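Local atomic coordinates of azurocidin (PDB entry 1A7S), a protein that kills Gram-negative bacteria, attracts monocytes and fibroblasts, and binds heparin as a serine protease homologue released from neutrophil granules. Residues R8-P13 against T102-I107; H32-M37 against L92-R97; L108-Q113 against L208-I213; V146-E151 against V159-L164; G187-S192 against D201-V206. All blocks are in the same frame, centred on the assembly; numbering follows the deposited sequence.

Interaction 1: R8-P13 against T102-I107; sequences RPRQFP and TSSVTI
Pro-13 presses its ring on Thr-106, and the tight half of this contact lies there. Its CG comes within 3.3 Å of Thr-106 OG1 and also meets the methyl CG2; with chi1 at 64° OG1 sits between the backbone N and the carbonyl carbon, while CG2 lies anti to that carbon. Next to it, Thr-106 N donates to Pro-13 O at 3.1 Å, from well above the carbonyl plane, and Val-105 CA adds a CA-H...O contact of 3.3 Å to the same oxygen. Two loops of the trypsin-like fold are joined here, each containing a turn: a type II beta turn from Arg-8 to Gln-11 and a type I turn from Thr-102 to Val-105, the latter with an ST turn in which Ser-104 N donates to Thr-102 OG1. The solvent side is looser. There Arg-10 lays mainly its aliphatic part across the second turn, CD 3.5 Å from Ser-103 O, which lies near the guanidinium edge. Ser-104 is modelled in two conformers, one placing OG near Arg-10 CD and bonding it to Ser-67 OG.

Interaction 2: H32-M37 against L92-R97; sequences HARFVM and LLQLDR. With EOH (ethanol), chain Q.
Arg-34 and Gln-94 lie side by side, pointing the same way, with their flat ends 73° apart. The Arg-34 guanidinium has the C2 atom of an ethanol over the centre of one face, 4.0 Å above its plane, and a water in plane at its edge; its NH2 is salt-bridged to Glu-98. That water accepts from Arg-34 NH1 and Gln-94 NE2 and donates to Leu-95 O at 2.6 Å, tying both side chains to the backbone. Gln-94 NE2 also donates to the ethanol O at 2.9 Å, whereas OE1 accepts from Gly-221 N. Gln-94 CB meets Phe-35 CE2 obliquely at 3.5 Å. The strands are antiparallel: Val-36 and Leu-93 form a hydrogen-bonded pair, and Leu-95 N donates to Arg-34 O at 2.8 Å. Beside it, Val-36 CG2 touches Leu-95 CD2. These are adjacent strands of the six-stranded barrel, and 32-37 falls in the region with antibiotic activity. Phe-35 and Leu-92 pack on helix 210-218, while Val-36 and Leu-95 touch Leu-30 of strand 23-32.

Interaction 3: L108-Q113 against L208-I213; sequences LPLPLQ and LFRDWI
The start of the C-terminal helix, a hallmark of the chymotrypsin-like fold, is held by Gln-113 from the loop that links the two barrels. With Phe-209 at the N-cap position, Gln-113 OE1 takes the Asp-211 N-H at 2.9 Å in an almost straight bond (178°), lying in its carbonyl plane, and accepts a second bond from a water that in turn accepts from Trp-212 N. The other end of the amide, NE2, donates to Leu-208 O at 3.0 Å, from above that carbonyl's plane. Both termini of the flat group are thus fixed, the bend at chi2 (71°) having turned CD toward the helix. Asp-211 crosses Gln-113 at about a right angle, Asp-211 OD1 meeting Gln-113 CB at 3.5 Å. One residue back, Arg-210 reaches across to the loop, and its NH1 donates to Pro-111 O at 2.9 Å, in the guanidinium plane, while NE bridges to Asp-214 of the same helix. Inward, Leu-110 CD1 packs 3.8 Å from Ile-213 CG2; both residues rest on Ile-31 of strand 23-32, and Leu-110 also touches Ala-185 of strand 184-192.

Interaction 4: V146-E151 against V159-L164; sequences VTVTPE and VCTGVL
Val-146 puts one methyl against each of two residues on the facing segment. With chi1 at -52°, CG1 lies anti to the carbonyl carbon and meets Val-163 CG1 at 3.8 Å; CG2, wedged between the backbone N and the carbonyl carbon, reaches Thr-161 CB at 3.6 Å. Thr-161 answers with CG2 anti to its own carbonyl carbon, and this methyl also touches Val-146 CG2. Thr-149 turns both branches to the partner strand: OG1 approaches Cys-160 CB at 3.4 Å and CG2 approaches Cys-160 O and the Thr-161 carbonyl carbon. The hydroxyl itself donates to Pro-150 O at 2.9 Å, which steadies the rotation of the side chain. Val-148 CG2 packs on Val-159 CG1 at 4.1 Å. Between the backbones, Thr-147 and Gly-162 form an antiparallel hydrogen-bonded pair, Thr-147 N to Gly-162 O being 2.8 Å, and Thr-149 N donates to Cys-160 O. Val-146 and Thr-161 both pack on Leu-179 of strand 178-181, and Cys-160 is joined to Cys-154 by a disulfide. The arrangement is a twisted beta hairpin, whose connecting loop is tied to its second strand by that disulfide, within the second beta-barrel domain of the chymotrypsin-like fold.

Interaction 5: G187-S192 against D201-V206; sequences GVASFS and DFFTRV
Phe-202 O is gripped by two backbone N-H groups, Ser-190 N at 3.0 Å and Phe-191 N at 3.2 Å, both lying in its carbonyl plane. This is a classic beta bulge in the hairpin of strands 184-192 and 201-205: Ser-190 and Phe-191 together face Phe-202, and the register slips by one. Phe-202 N returns a bond to Phe-191 O. On the same side of the sheet the two phenylalanines form an offset stack, centroids 4.4 Å apart and planes 13° from parallel. Phe-191 CG lies between its backbone N and carbonyl carbon (chi1 68°); Phe-202 CB sits over a face of the Phe-191 ring in a CH-pi contact. On the other side, Phe-203 lies with CD2 3.3 Å from Ala-189 N and CE2 against Ala-189 CB. Gly-187 CA passes 3.8 Å from Phe-203 CB. Thr-204 OG1 bonds to the backbone O of Asp-89; Ser-190 OG, in one of two modelled conformers, bonds to the Asp-89 carboxylate, while Asp-201 OD2 accepts from Ile-170 N. At the end nearest the connecting loop a water accepts from Ser-192 OG and donates to Asp-201 OD1, 2.6 Å away.

Overall arrangement
Interactions 4 and 5, centres 11 Å apart, share one sheet: strands 158-162 and 201-205 are neighbours, with Val-159 N 2.8 Å from Phe-203 O and Cys-160 SG packed on Phe-202 CD2. Interaction 2 belongs to the other barrel, 20 Å from interaction 5 between centres, yet Met-37 CE spans the interface to Val-188 CG2 at 3.8 Å. Interaction 3 touches both interaction 2 and interaction 5: Leu-110 CD2 meets both Met-37 CE and Val-206 CG1, and Trp-212 CZ3 touches Leu-92 CD1. Interaction 1 leads directly into interaction 3 along the chain, and its Ile-107 CD1 packs on Ala-33 N of interaction 2. An N-acetylglucosamine touches Gln-113 of interaction 3.

Interaction 1: R8-P13 against T102-I107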
# COMPACT_ATOMS: atom_id res chain seq x y z
N ARG A 8 4.51 16.43 -0.05
CA ARG A 8 4.61 17.34 1.05
C ARG A 8 4.24 16.63 2.35
O ARG A 8 3.56 15.61 2.35
CB ARG A 8 3.62 18.50 0.80
CG ARG A 8 4.21 19.32 -0.41
CD ARG A 8 3.40 20.40 -0.87
NE ARG A 8 3.36 21.54 0.08
CZ ARG A 8 2.86 22.69 -0.25
NH1 ARG A 8 2.47 22.95 -1.50
NH2 ARG A 8 2.63 23.56 0.70
N PRO A 9 4.69 17.19 3.50
CA PRO A 9 4.32 16.56 4.76
C PRO A 9 2.80 16.48 4.87
O PRO A 9 2.09 17.42 4.56
CB PRO A 9 4.92 17.49 5.81
CG PRO A 9 6.09 18.10 5.13
CD PRO A 9 5.64 18.29 3.68
N ARG A 10 2.29 15.36 5.28
CA ARG A 10 0.89 15.05 5.55
C ARG A 10 0.09 14.99 4.29
O ARG A 10 -1.15 14.91 4.39
CB ARG A 10 0.28 16.05 6.55
CG ARG A 10 1.16 16.40 7.72
CD ARG A 10 0.44 17.19 8.77
NE ARG A 10 -0.21 18.40 8.29
CZ ARG A 10 0.38 19.60 8.12
NH1 ARG A 10 1.66 19.77 8.41
NH2 ARG A 10 -0.34 20.62 7.72
N GLN A 11 0.71 14.97 3.11
CA GLN A 11 -0.09 14.90 1.88
C GLN A 11 -0.81 13.54 1.79
O GLN A 11 -1.92 13.51 1.25
CB GLN A 11 0.81 15.08 0.66
CG GLN A 11 0.04 15.16 -0.65
CD GLN A 11 0.92 15.51 -1.82
OE1 GLN A 11 2.12 15.89 -1.67
NE2 GLN A 11 0.44 15.31 -3.03
N PHE A 12 -0.18 12.48 2.27
CA PHE A 12 -0.75 11.14 2.30
C PHE A 12 -0.70 10.57 3.70
O PHE A 12 0.11 9.70 4.05
CB PHE A 12 0.04 10.23 1.34
CG PHE A 12 0.04 10.80 -0.07
CD1 PHE A 12 -1.01 10.68 -0.91
CD2 PHE A 12 1.14 11.47 -0.57
CE1 PHE A 12 -1.00 11.15 -2.19
CE2 PHE A 12 1.21 11.96 -1.81
CZ PHE A 12 0.12 11.84 -2.66
N PRO A 13 -1.58 11.11 4.58
CA PRO A 13 -1.42 10.84 6.02
C PRO A 13 -1.86 9.44 6.48
O PRO A 13 -1.65 9.09 7.64
CB PRO A 13 -2.20 11.95 6.67
CG PRO A 13 -3.24 12.35 5.69
CD PRO A 13 -2.67 12.08 4.33
N THR A 102 -4.54 11.93 14.01
CA THR A 102 -3.93 13.23 14.14
C THR A 102 -3.85 13.84 12.75
O THR A 102 -4.19 13.23 11.77
CB THR A 102 -2.50 13.13 14.72
OG1 THR A 102 -1.71 12.45 13.73
CG2 THR A 102 -2.46 12.27 15.97
N SER A 103 -3.30 15.07 12.71
CA SER A 103 -3.15 15.68 11.37
C SER A 103 -2.17 14.89 10.52
O SER A 103 -2.20 15.02 9.27
CB SER A 103 -2.68 17.13 11.61
OG SER A 103 -1.44 17.12 12.28
N SER A 104 -1.33 14.04 11.11
CA SER A 104 -0.35 13.28 10.27
C SER A 104 -0.71 11.80 10.12
O SER A 104 0.03 11.12 9.43
CB SER A 104 1.05 13.35 10.94
OG SER A 104 1.53 14.66 10.98
N VAL A 105 -1.77 11.36 10.79
CA VAL A 105 -2.17 9.94 10.77
C VAL A 105 -3.70 9.89 10.63
O VAL A 105 -4.46 10.28 11.53
CB VAL A 105 -1.72 9.22 12.02
CG1 VAL A 105 -2.25 7.77 12.03
CG2 VAL A 105 -0.19 9.19 12.16
N THR A 106 -4.14 9.38 9.48
CA THR A 106 -5.56 9.26 9.19
C THR A 106 -5.83 7.88 8.56
O THR A 106 -4.92 7.17 8.15
CB THR A 106 -5.97 10.33 8.09
OG1 THR A 106 -5.26 9.99 6.89
CG2 THR A 106 -5.74 11.71 8.53
N ILE A 107 -7.11 7.54 8.53
CA ILE A 107 -7.58 6.28 7.98
C ILE A 107 -7.99 6.52 6.53
O ILE A 107 -8.73 7.44 6.18
CB ILE A 107 -8.75 5.74 8.80
CG1 ILE A 107 -8.28 5.33 10.21
CG2 ILE A 107 -9.52 4.65 8.09
CD1 ILE A 107 -9.44 5.10 11.19

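Interaction 2: H32-M37 against L92-R97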
# COMPACT_ATOMS: atom_id res chain seq x y z
N HIS A 32 -8.13 1.30 9.53
CA HIS A 32 -8.90 1.16 10.76
C HIS A 32 -7.92 1.55 11.87
O HIS A 32 -6.71 1.48 11.70
CB HIS A 32 -9.33 -0.32 10.91
CG HIS A 32 -10.13 -0.66 12.14
ND1 HIS A 32 -11.46 -0.88 12.25
CD2 HIS A 32 -9.69 -0.90 13.33
CE1 HIS A 32 -11.75 -1.18 13.53
NE2 HIS A 32 -10.60 -1.18 14.19
N ALA A 33 -8.43 2.05 13.00
CA ALA A 33 -7.55 2.43 14.05
C ALA A 33 -6.53 1.41 14.46
O ALA A 33 -5.43 1.73 14.92
CB ALA A 33 -8.38 2.86 15.30
N ARG A 34 -6.77 0.15 14.34
CA ARG A 34 -6.04 -1.01 14.71
C ARG A 34 -5.44 -1.82 13.59
O ARG A 34 -4.78 -2.84 13.85
CB ARG A 34 -6.85 -1.92 15.67
CG ARG A 34 -6.10 -2.83 16.56
CD ARG A 34 -7.09 -3.63 17.45
NE ARG A 34 -7.86 -2.79 18.31
CZ ARG A 34 -7.54 -2.50 19.59
NH1 ARG A 34 -6.33 -2.80 20.06
NH2 ARG A 34 -8.37 -1.80 20.39
N PHE A 35 -5.61 -1.43 12.31
CA PHE A 35 -5.18 -2.27 11.24
C PHE A 35 -4.60 -1.47 10.05
O PHE A 35 -5.14 -0.48 9.61
CB PHE A 35 -6.33 -3.15 10.63
CG PHE A 35 -6.84 -4.21 11.59
CD1 PHE A 35 -7.87 -3.86 12.46
CD2 PHE A 35 -6.38 -5.48 11.56
CE1 PHE A 35 -8.39 -4.84 13.30
CE2 PHE A 35 -6.85 -6.45 12.41
CZ PHE A 35 -7.88 -6.11 13.29
N VAL A 36 -3.50 -2.02 9.56
CA VAL A 36 -2.83 -1.58 8.34
C VAL A 36 -2.98 -2.62 7.26
O VAL A 36 -2.79 -3.83 7.47
CB VAL A 36 -1.34 -1.28 8.61
CG1 VAL A 36 -0.52 -1.17 7.33
CG2 VAL A 36 -1.28 0.15 9.34
N MET A 37 -3.35 -2.14 6.06
CA MET A 37 -3.50 -3.00 4.86
C MET A 37 -2.22 -2.88 4.02
O MET A 37 -1.75 -1.77 3.74
CB MET A 37 -4.69 -2.52 4.04
CG MET A 37 -4.92 -3.31 2.77
SD MET A 37 -6.50 -2.90 1.97
CE MET A 37 -6.16 -1.24 1.35
N LEU A 92 -3.51 -8.01 6.16
CA LEU A 92 -3.89 -7.06 7.18
C LEU A 92 -3.00 -7.29 8.40
O LEU A 92 -2.88 -8.41 8.88
CB LEU A 92 -5.38 -7.23 7.57
CG LEU A 92 -6.33 -7.05 6.39
CD1 LEU A 92 -7.80 -7.04 6.94
CD2 LEU A 92 -6.10 -5.84 5.57
N LEU A 93 -2.46 -6.18 8.87
CA LEU A 93 -1.57 -6.19 10.06
C LEU A 93 -2.37 -5.54 11.20
O LEU A 93 -2.77 -4.40 11.13
CB LEU A 93 -0.34 -5.35 9.76
CG LEU A 93 0.48 -5.64 8.52
CD1 LEU A 93 1.64 -4.70 8.36
CD2 LEU A 93 0.91 -7.09 8.48
N GLN A 94 -2.55 -6.35 12.25
CA GLN A 94 -3.20 -5.79 13.46
C GLN A 94 -2.08 -5.11 14.26
O GLN A 94 -1.09 -5.80 14.60
CB GLN A 94 -3.87 -6.85 14.27
CG GLN A 94 -4.58 -6.32 15.50
CD GLN A 94 -5.41 -7.28 16.26
OE1 GLN A 94 -6.06 -8.15 15.64
NE2 GLN A 94 -5.54 -7.03 17.56
N LEU A 95 -2.27 -3.87 14.54
CA LEU A 95 -1.26 -3.11 15.36
C LEU A 95 -1.42 -3.47 16.81
O LEU A 95 -2.47 -3.92 17.24
CB LEU A 95 -1.53 -1.61 15.13
CG LEU A 95 -1.59 -1.14 13.70
CD1 LEU A 95 -1.85 0.37 13.66
CD2 LEU A 95 -0.35 -1.45 12.95
N ASP A 96 -0.39 -3.20 17.61
CA ASP A 96 -0.40 -3.53 19.02
C ASP A 96 -1.41 -2.72 19.83
O ASP A 96 -1.73 -3.08 20.96
CB ASP A 96 0.98 -3.36 19.62
CG ASP A 96 1.57 -1.97 19.64
OD1 ASP A 96 1.08 -1.12 20.46
OD2 ASP A 96 2.35 -1.56 18.82
N ARG A 97 -1.87 -1.63 19.28
CA ARG A 97 -2.83 -0.74 19.97
C ARG A 97 -3.52 0.10 18.91
O ARG A 97 -3.09 0.14 17.73
CB ARG A 97 -2.11 0.12 20.99
CG ARG A 97 -1.19 1.17 20.28
CD ARG A 97 -0.22 1.82 21.29
NE ARG A 97 0.53 2.92 20.65
CZ ARG A 97 1.62 2.71 19.89
NH1 ARG A 97 2.18 1.52 19.75
NH2 ARG A 97 2.13 3.76 19.21
C1 EOH Q . -7.26 -6.65 20.23
C2 EOH Q . -8.65 -6.15 20.63
O EOH Q . -7.32 -7.98 19.66
O HOH W 1 -4.36 -4.70 18.88

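Interaction 3: L108-Q113 against L208-I213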
# COMPACT_ATOMS: atom_id res chain seq x y z
N LEU A 108 -7.59 5.59 5.66
CA LEU A 108 -7.95 5.61 4.25
C LEU A 108 -9.21 4.72 4.06
O LEU A 108 -9.16 3.55 4.39
CB LEU A 108 -6.80 4.97 3.44
CG LEU A 108 -7.00 4.90 1.93
CD1 LEU A 108 -7.19 6.26 1.33
CD2 LEU A 108 -5.81 4.21 1.29
N PRO A 109 -10.28 5.29 3.53
CA PRO A 109 -11.51 4.51 3.34
C PRO A 109 -11.43 3.54 2.18
O PRO A 109 -10.64 3.70 1.25
CB PRO A 109 -12.58 5.60 3.02
CG PRO A 109 -11.85 6.80 2.66
CD PRO A 109 -10.47 6.72 3.24
N LEU A 110 -12.27 2.52 2.27
CA LEU A 110 -12.28 1.41 1.34
C LEU A 110 -13.50 1.45 0.43
O LEU A 110 -14.56 1.91 0.82
CB LEU A 110 -12.35 0.08 2.13
CG LEU A 110 -11.24 -0.18 3.13
CD1 LEU A 110 -11.57 -1.39 3.99
CD2 LEU A 110 -9.92 -0.48 2.37
N PRO A 111 -13.36 0.84 -0.76
CA PRO A 111 -14.52 0.61 -1.59
C PRO A 111 -15.42 -0.45 -0.96
O PRO A 111 -14.98 -1.34 -0.24
CB PRO A 111 -13.90 0.10 -2.89
CG PRO A 111 -12.61 -0.56 -2.50
CD PRO A 111 -12.13 0.19 -1.30
N LEU A 112 -16.70 -0.39 -1.34
CA LEU A 112 -17.64 -1.44 -1.01
C LEU A 112 -17.37 -2.70 -1.85
O LEU A 112 -16.74 -2.62 -2.93
CB LEU A 112 -19.10 -0.97 -1.26
CG LEU A 112 -19.59 0.15 -0.37
CD1 LEU A 112 -20.88 0.70 -0.89
CD2 LEU A 112 -19.77 -0.31 1.08
N GLN A 113 -17.77 -3.84 -1.34
CA GLN A 113 -17.59 -5.10 -2.01
C GLN A 113 -18.04 -5.01 -3.44
O GLN A 113 -19.18 -4.55 -3.75
CB GLN A 113 -18.32 -6.21 -1.26
CG GLN A 113 -18.23 -7.59 -1.86
CD GLN A 113 -16.83 -8.21 -1.72
OE1 GLN A 113 -16.21 -8.16 -0.71
NE2 GLN A 113 -16.42 -8.89 -2.82
N LEU A 208 -12.64 -6.63 -4.19
CA LEU A 208 -13.00 -8.07 -4.17
C LEU A 208 -12.98 -8.62 -2.76
O LEU A 208 -13.53 -9.70 -2.53
CB LEU A 208 -12.03 -8.86 -5.02
CG LEU A 208 -12.03 -8.64 -6.51
CD1 LEU A 208 -10.94 -9.47 -7.16
CD2 LEU A 208 -13.43 -8.92 -7.04
N PHE A 209 -12.25 -7.96 -1.87
CA PHE A 209 -11.93 -8.49 -0.52
C PHE A 209 -12.62 -7.69 0.58
O PHE A 209 -12.32 -7.92 1.75
CB PHE A 209 -10.41 -8.39 -0.30
CG PHE A 209 -9.63 -9.26 -1.25
CD1 PHE A 209 -9.34 -10.54 -0.87
CD2 PHE A 209 -9.18 -8.78 -2.44
CE1 PHE A 209 -8.76 -11.39 -1.81
CE2 PHE A 209 -8.55 -9.57 -3.35
CZ PHE A 209 -8.35 -10.90 -3.04
N ARG A 210 -13.55 -6.79 0.27
CA ARG A 210 -14.11 -5.94 1.35
C ARG A 210 -14.80 -6.72 2.44
O ARG A 210 -14.62 -6.43 3.61
CB ARG A 210 -15.02 -4.88 0.77
CG ARG A 210 -15.73 -4.02 1.77
CD ARG A 210 -14.77 -3.19 2.65
NE ARG A 210 -15.50 -2.47 3.68
CZ ARG A 210 -16.11 -1.30 3.51
NH1 ARG A 210 -16.09 -0.68 2.38
NH2 ARG A 210 -16.76 -0.74 4.55
N ASP A 211 -15.66 -7.66 2.08
CA ASP A 211 -16.36 -8.42 3.11
C ASP A 211 -15.34 -9.18 3.97
O ASP A 211 -15.51 -9.28 5.21
CB ASP A 211 -17.35 -9.41 2.49
CG ASP A 211 -18.54 -8.76 1.81
OD1 ASP A 211 -18.76 -7.56 1.92
OD2 ASP A 211 -19.31 -9.57 1.19
N TRP A 212 -14.32 -9.76 3.34
CA TRP A 212 -13.30 -10.47 4.14
C TRP A 212 -12.55 -9.54 5.05
O TRP A 212 -12.35 -9.81 6.24
CB TRP A 212 -12.36 -11.24 3.18
CG TRP A 212 -11.22 -11.87 3.98
CD1 TRP A 212 -11.20 -13.04 4.60
CD2 TRP A 212 -9.94 -11.26 4.20
NE1 TRP A 212 -10.05 -13.27 5.25
CE2 TRP A 212 -9.22 -12.17 5.01
CE3 TRP A 212 -9.35 -10.08 3.80
CZ2 TRP A 212 -7.92 -11.94 5.43
CZ3 TRP A 212 -8.03 -9.83 4.25
CH2 TRP A 212 -7.38 -10.76 5.07
N ILE A 213 -12.17 -8.36 4.55
CA ILE A 213 -11.52 -7.32 5.36
C ILE A 213 -12.38 -6.97 6.57
O ILE A 213 -11.93 -6.89 7.70
CB ILE A 213 -11.23 -6.09 4.48
CG1 ILE A 213 -10.10 -6.32 3.48
CG2 ILE A 213 -10.88 -4.88 5.38
CD1 ILE A 213 -9.90 -5.29 2.43
O HOH W 2 -14.56 -10.26 0.41

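Interaction 4: V146-E151 against V159-L164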
# COMPACT_ATOMS: atom_id res chain seq x y z
N VAL A 146 -1.60 8.10 -12.04
CA VAL A 146 -1.69 6.91 -12.85
C VAL A 146 -3.11 6.78 -13.38
O VAL A 146 -4.05 7.36 -12.77
CB VAL A 146 -1.19 5.63 -12.18
CG1 VAL A 146 0.24 5.80 -11.61
CG2 VAL A 146 -2.12 5.19 -11.05
N THR A 147 -3.28 5.99 -14.41
CA THR A 147 -4.62 5.79 -15.02
C THR A 147 -4.91 4.32 -15.12
O THR A 147 -4.07 3.53 -15.55
CB THR A 147 -4.63 6.46 -16.44
OG1 THR A 147 -4.34 7.84 -16.24
CG2 THR A 147 -6.00 6.32 -17.05
N VAL A 148 -6.12 3.92 -14.77
CA VAL A 148 -6.52 2.48 -14.85
C VAL A 148 -6.56 2.05 -16.29
O VAL A 148 -7.12 2.71 -17.13
CB VAL A 148 -7.89 2.31 -14.17
CG1 VAL A 148 -8.41 0.88 -14.37
CG2 VAL A 148 -7.77 2.66 -12.69
N THR A 149 -5.92 0.89 -16.56
CA THR A 149 -5.84 0.31 -17.88
C THR A 149 -7.13 -0.38 -18.29
O THR A 149 -7.95 -0.72 -17.48
CB THR A 149 -4.73 -0.75 -17.99
OG1 THR A 149 -5.15 -1.92 -17.27
CG2 THR A 149 -3.40 -0.31 -17.48
N PRO A 150 -7.23 -0.65 -19.59
CA PRO A 150 -8.28 -1.55 -20.09
C PRO A 150 -8.11 -2.94 -19.48
O PRO A 150 -7.02 -3.32 -19.07
CB PRO A 150 -8.06 -1.61 -21.57
CG PRO A 150 -7.31 -0.36 -21.91
CD PRO A 150 -6.42 -0.13 -20.73
N GLU A 151 -9.23 -3.59 -19.23
CA GLU A 151 -9.29 -4.85 -18.55
C GLU A 151 -8.47 -5.87 -19.28
O GLU A 151 -7.80 -6.73 -18.75
CB GLU A 151 -10.74 -5.29 -18.32
CG GLU A 151 -11.49 -5.81 -19.48
CD GLU A 151 -13.00 -5.77 -19.39
OE1 GLU A 151 -13.54 -4.78 -18.86
OE2 GLU A 151 -13.69 -6.72 -19.87
N VAL A 159 -6.31 -4.59 -10.23
CA VAL A 159 -6.57 -3.33 -10.90
C VAL A 159 -5.17 -2.88 -11.42
O VAL A 159 -4.20 -2.94 -10.69
CB VAL A 159 -7.08 -2.23 -9.92
CG1 VAL A 159 -7.20 -0.90 -10.68
CG2 VAL A 159 -8.40 -2.61 -9.35
N CYS A 160 -5.10 -2.62 -12.72
CA CYS A 160 -3.84 -2.27 -13.36
C CYS A 160 -3.84 -0.82 -13.80
O CYS A 160 -4.87 -0.27 -14.15
CB CYS A 160 -3.58 -3.15 -14.57
SG CYS A 160 -3.42 -4.87 -14.19
N THR A 161 -2.62 -0.23 -13.74
CA THR A 161 -2.47 1.16 -14.09
C THR A 161 -1.29 1.40 -14.96
O THR A 161 -0.35 0.59 -15.04
CB THR A 161 -2.35 2.06 -12.84
OG1 THR A 161 -1.13 1.75 -12.15
CG2 THR A 161 -3.48 1.85 -11.88
N GLY A 162 -1.34 2.53 -15.65
CA GLY A 162 -0.22 2.98 -16.46
C GLY A 162 -0.13 4.50 -16.40
O GLY A 162 -1.00 5.20 -15.85
N VAL A 163 0.90 5.01 -17.02
CA VAL A 163 1.16 6.43 -17.14
C VAL A 163 1.43 6.77 -18.63
O VAL A 163 1.63 5.89 -19.46
CB VAL A 163 2.39 6.87 -16.31
CG1 VAL A 163 2.12 6.58 -14.84
CG2 VAL A 163 3.65 6.12 -16.77
N LEU A 164 1.32 8.03 -18.91
CA LEU A 164 1.55 8.51 -20.30
C LEU A 164 3.03 8.74 -20.55
O LEU A 164 3.41 8.83 -21.73
CB LEU A 164 0.81 9.85 -20.48
CG LEU A 164 -0.69 9.79 -20.51
CD1 LEU A 164 -1.28 11.16 -20.71
CD2 LEU A 164 -1.19 8.79 -21.59

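Interaction 5: G187-S192 against D201-V206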
# COMPACT_ATOMS: atom_id res chain seq x y z
N GLY A 187 -6.63 -0.30 -4.68
CA GLY A 187 -5.61 -1.23 -4.93
C GLY A 187 -4.54 -1.26 -3.83
O GLY A 187 -4.39 -0.33 -3.10
N VAL A 188 -3.83 -2.38 -3.81
CA VAL A 188 -2.66 -2.59 -2.98
C VAL A 188 -1.50 -2.98 -3.93
O VAL A 188 -1.65 -3.95 -4.66
CB VAL A 188 -2.87 -3.70 -1.94
CG1 VAL A 188 -1.56 -4.02 -1.22
CG2 VAL A 188 -3.92 -3.26 -0.91
N ALA A 189 -0.41 -2.20 -3.94
CA ALA A 189 0.64 -2.48 -4.91
C ALA A 189 1.20 -3.87 -4.76
O ALA A 189 1.58 -4.31 -3.66
CB ALA A 189 1.75 -1.42 -4.79
N SER A 190 1.23 -4.61 -5.86
CA SER A 190 1.64 -5.99 -5.86
C SER A 190 2.87 -6.26 -6.67
O SER A 190 3.89 -6.71 -6.13
CB SER A 190 0.52 -6.92 -6.19
OG SER A 190 0.80 -8.26 -6.26
N PHE A 191 2.84 -6.05 -7.97
CA PHE A 191 4.00 -6.30 -8.80
C PHE A 191 3.94 -5.49 -10.06
O PHE A 191 2.89 -4.96 -10.44
CB PHE A 191 4.14 -7.81 -9.09
CG PHE A 191 3.05 -8.37 -9.99
CD1 PHE A 191 1.85 -8.82 -9.49
CD2 PHE A 191 3.22 -8.46 -11.38
CE1 PHE A 191 0.84 -9.32 -10.30
CE2 PHE A 191 2.23 -8.98 -12.18
CZ PHE A 191 1.01 -9.42 -11.63
N SER A 192 5.03 -5.46 -10.81
CA SER A 192 5.03 -5.02 -12.21
C SER A 192 6.10 -5.92 -12.92
O SER A 192 6.92 -6.51 -12.19
CB SER A 192 5.36 -3.58 -12.38
OG SER A 192 6.56 -3.16 -11.76
N ASP A 201 1.33 -1.45 -13.95
CA ASP A 201 1.49 -1.82 -12.53
C ASP A 201 0.26 -2.66 -12.16
O ASP A 201 -0.86 -2.31 -12.54
CB ASP A 201 1.55 -0.57 -11.66
CG ASP A 201 2.93 0.10 -11.74
OD1 ASP A 201 3.88 -0.59 -12.16
OD2 ASP A 201 3.00 1.24 -11.23
N PHE A 202 0.50 -3.72 -11.38
CA PHE A 202 -0.57 -4.55 -10.90
C PHE A 202 -0.79 -4.32 -9.40
O PHE A 202 0.12 -4.54 -8.60
CB PHE A 202 -0.21 -6.05 -11.13
CG PHE A 202 -0.26 -6.44 -12.57
CD1 PHE A 202 0.73 -6.03 -13.44
CD2 PHE A 202 -1.29 -7.21 -13.07
CE1 PHE A 202 0.76 -6.43 -14.74
CE2 PHE A 202 -1.28 -7.63 -14.36
CZ PHE A 202 -0.30 -7.24 -15.23
N PHE A 203 -2.04 -3.97 -9.07
CA PHE A 203 -2.47 -3.78 -7.71
C PHE A 203 -3.55 -4.81 -7.38
O PHE A 203 -4.40 -5.12 -8.21
CB PHE A 203 -3.12 -2.36 -7.56
CG PHE A 203 -2.15 -1.24 -7.76
CD1 PHE A 203 -1.87 -0.73 -8.98
CD2 PHE A 203 -1.57 -0.65 -6.66
CE1 PHE A 203 -1.00 0.29 -9.20
CE2 PHE A 203 -0.69 0.42 -6.82
CZ PHE A 203 -0.37 0.85 -8.09
N THR A 204 -3.51 -5.36 -6.19
CA THR A 204 -4.61 -6.24 -5.75
C THR A 204 -5.89 -5.47 -5.75
O THR A 204 -5.92 -4.32 -5.27
CB THR A 204 -4.27 -6.72 -4.32
OG1 THR A 204 -2.97 -7.26 -4.41
CG2 THR A 204 -5.32 -7.74 -3.82
N ARG A 205 -6.95 -6.03 -6.30
CA ARG A 205 -8.24 -5.37 -6.40
C ARG A 205 -8.96 -5.43 -5.06
O ARG A 205 -9.63 -6.40 -4.74
CB ARG A 205 -9.05 -6.01 -7.51
CG ARG A 205 -10.37 -5.25 -7.79
CD ARG A 205 -11.18 -5.89 -8.96
NE ARG A 205 -10.51 -5.58 -10.24
CZ ARG A 205 -10.80 -4.56 -11.03
NH1 ARG A 205 -11.62 -3.58 -10.59
NH2 ARG A 205 -10.25 -4.44 -12.20
N VAL A 206 -8.83 -4.39 -4.28
CA VAL A 206 -9.32 -4.31 -2.92
C VAL A 206 -10.80 -4.62 -2.82
O VAL A 206 -11.25 -5.30 -1.88
CB VAL A 206 -8.97 -2.99 -2.26
CG1 VAL A 206 -9.60 -2.85 -0.87
CG2 VAL A 206 -7.47 -2.82 -2.10
O HOH W 3 6.51 -0.37 -11.96